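Local coordinates for protein endonuclease MutS2 (Deinococcus radiodurans, PDB 4OD6) that is a nuclease whose Smr domain is the part modelled here, and which in full length probably also senses collided ribosomes and splits them into subunits, at residues 17-21 against 22-26. Residues are numbered along the deposited sequence; the frame is centred on the assembly and turned at random.
Sequences RGLSV and EAAVE
Ser-20 meets Ala-23 through its hydroxyl: Ser-20 OG accepts from Ala-23 N at 3.0 Å, with 161° at the hydrogen. The serine's chi1 of 70° sets OG between its own backbone N and carbonyl carbon, where it turns back to the amide of Ala-23. That placement also brings Ser-20 OG to 3.3 Å from Ala-23 CB, so the methyl lies beside the acceptor.

The same serine uses its main chain as well. Its carbonyl oxygen, Ser-20 O, takes the N-H of Ala-24 at 2.8 Å, almost head-on. One residue therefore satisfies two consecutive amides of the helix start, one by side chain and one by backbone. The bond from Ala-24 N to Ser-20 O opens the helical i to i+4 series; Val-21 O, accepting from Val-25 N at 3.0 Å, and Glu-22 O, accepting from Glu-26 N, continue it.

Next to these polar links comes a patch of apolar packing. Leu-19, the residue just before the cap, lays its CB against two methyls, 4.2 Å from Ala-23 CB and 4.1 Å from Ala-24 CB. With CG anti to the carbonyl carbon (chi1 -65°), its branch runs on alongside the backbone of Ala-24, where Leu-19 CD1 comes to 4.0 Å from Ala-24 CA.

Val-21 and Val-25 lie one turn apart, with Val-21 CG1 at 4.4 Å from Val-25 CG2. Both also pack on helix 53-62: Val-21 touches Val-53 and Thr-57, and Val-25 touches Leu-58 and Tyr-61. The whole is a serine N-cap with a small hydrophobic staple between Leu-19 and Ala-24, where the loop from strand 13-15 enters helix 21-38 of the Smr domain's mixed alpha/beta fold.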
loop_
_atom_site.group_PDB
_atom_site.type_symbol
_atom_site.label_atom_id
_atom_site.label_comp_id
_atom_site.label_asym_id
_atom_site.label_seq_id
_atom_site.Cartn_x
_atom_site.Cartn_y
_atom_site.Cartn_z
ATOM N N ARG A 17 -9.064 0.192 4.642
ATOM C CA ARG A 17 -9.649 0.896 5.777
ATOM C C ARG A 17 -10.533 -0.030 6.577
ATOM O O ARG A 17 -11.180 -0.867 6.068
ATOM C CB ARG A 17 -10.482 2.076 5.289
ATOM C CG ARG A 17 -9.713 3.219 4.644
ATOM C CD ARG A 17 -10.666 4.192 3.978
ATOM N NE ARG A 17 -11.053 3.779 2.659
ATOM C CZ ARG A 17 -11.538 4.614 1.746
ATOM N NH1 ARG A 17 -11.629 5.907 2.033
ATOM N NH2 ARG A 17 -11.861 4.190 0.519
ATOM N N GLY A 18 -10.408 0.054 7.875
ATOM C CA GLY A 18 -11.210 -0.703 8.893
ATOM C C GLY A 18 -10.628 -2.040 9.238
ATOM O O GLY A 18 -11.113 -2.685 10.141
ATOM N N LEU A 19 -9.557 -2.440 8.542
ATOM C CA LEU A 19 -8.831 -3.650 8.916
ATOM C C LEU A 19 -7.912 -3.468 10.125
ATOM O O LEU A 19 -7.431 -2.407 10.399
ATOM C CB LEU A 19 -8.026 -4.173 7.727
ATOM C CG LEU A 19 -8.823 -4.649 6.530
ATOM C CD1 LEU A 19 -7.907 -5.187 5.449
ATOM C CD2 LEU A 19 -9.866 -5.668 6.914
ATOM N N SER A 20 -7.662 -4.571 10.822
ATOM C CA SER A 20 -6.632 -4.606 11.828
ATOM C C SER A 20 -5.257 -4.508 11.164
ATOM O O SER A 20 -5.116 -4.746 9.965
ATOM C CB SER A 20 -6.680 -5.897 12.624
ATOM O OG SER A 20 -6.269 -6.997 11.821
ATOM N N VAL A 21 -4.254 -4.190 11.965
ATOM C CA VAL A 21 -2.899 -4.056 11.459
ATOM C C VAL A 21 -2.500 -5.383 10.839
ATOM O O VAL A 21 -1.966 -5.394 9.766
ATOM C CB VAL A 21 -1.902 -3.623 12.563
ATOM C CG1 VAL A 21 -0.456 -3.860 12.118
ATOM C CG2 VAL A 21 -2.121 -2.168 12.937
ATOM N N GLU A 22 -2.763 -6.485 11.511
ATOM C CA GLU A 22 -2.351 -7.774 10.994
ATOM C C GLU A 22 -3.060 -8.146 9.702
ATOM O O GLU A 22 -2.479 -8.684 8.780
ATOM C CB GLU A 22 -2.535 -8.876 12.046
ATOM C CG GLU A 22 -1.511 -8.820 13.165
ATOM C CD GLU A 22 -1.256 -10.142 13.823
ATOM O OE1 GLU A 22 -0.083 -10.494 13.985
ATOM O OE2 GLU A 22 -2.238 -10.804 14.120
ATOM N N ALA A 23 -4.349 -7.896 9.667
ATOM C CA ALA A 23 -5.124 -8.168 8.470
ATOM C C ALA A 23 -4.688 -7.282 7.305
ATOM O O ALA A 23 -4.600 -7.732 6.197
ATOM C CB ALA A 23 -6.622 -8.005 8.749
ATOM N N ALA A 24 -4.448 -6.028 7.575
ATOM C CA ALA A 24 -4.022 -5.103 6.540
ATOM C C ALA A 24 -2.652 -5.503 5.965
ATOM O O ALA A 24 -2.427 -5.461 4.755
ATOM C CB ALA A 24 -4.027 -3.668 7.065
ATOM N N VAL A 25 -1.719 -5.882 6.831
ATOM C CA VAL A 25 -0.407 -6.320 6.366
ATOM C C VAL A 25 -0.551 -7.574 5.527
ATOM O O VAL A 25 0.042 -7.657 4.479
ATOM C CB VAL A 25 0.561 -6.545 7.558
ATOM C CG1 VAL A 25 1.801 -7.301 7.121
ATOM C CG2 VAL A 25 0.931 -5.221 8.194
ATOM N N GLU A 26 -1.349 -8.527 5.967
ATOM C CA GLU A 26 -1.515 -9.757 5.195
ATOM C C GLU A 26 -2.059 -9.474 3.775
ATOM O O GLU A 26 -1.603 -10.017 2.777
ATOM C CB GLU A 26 -2.504 -10.684 5.913
ATOM C CG GLU A 26 -2.840 -11.952 5.141
ATOM C CD GLU A 26 -4.022 -12.701 5.698
ATOM O OE1 GLU A 26 -4.526 -12.371 6.789
ATOM O OE2 GLU A 26 -4.469 -13.599 4.996
#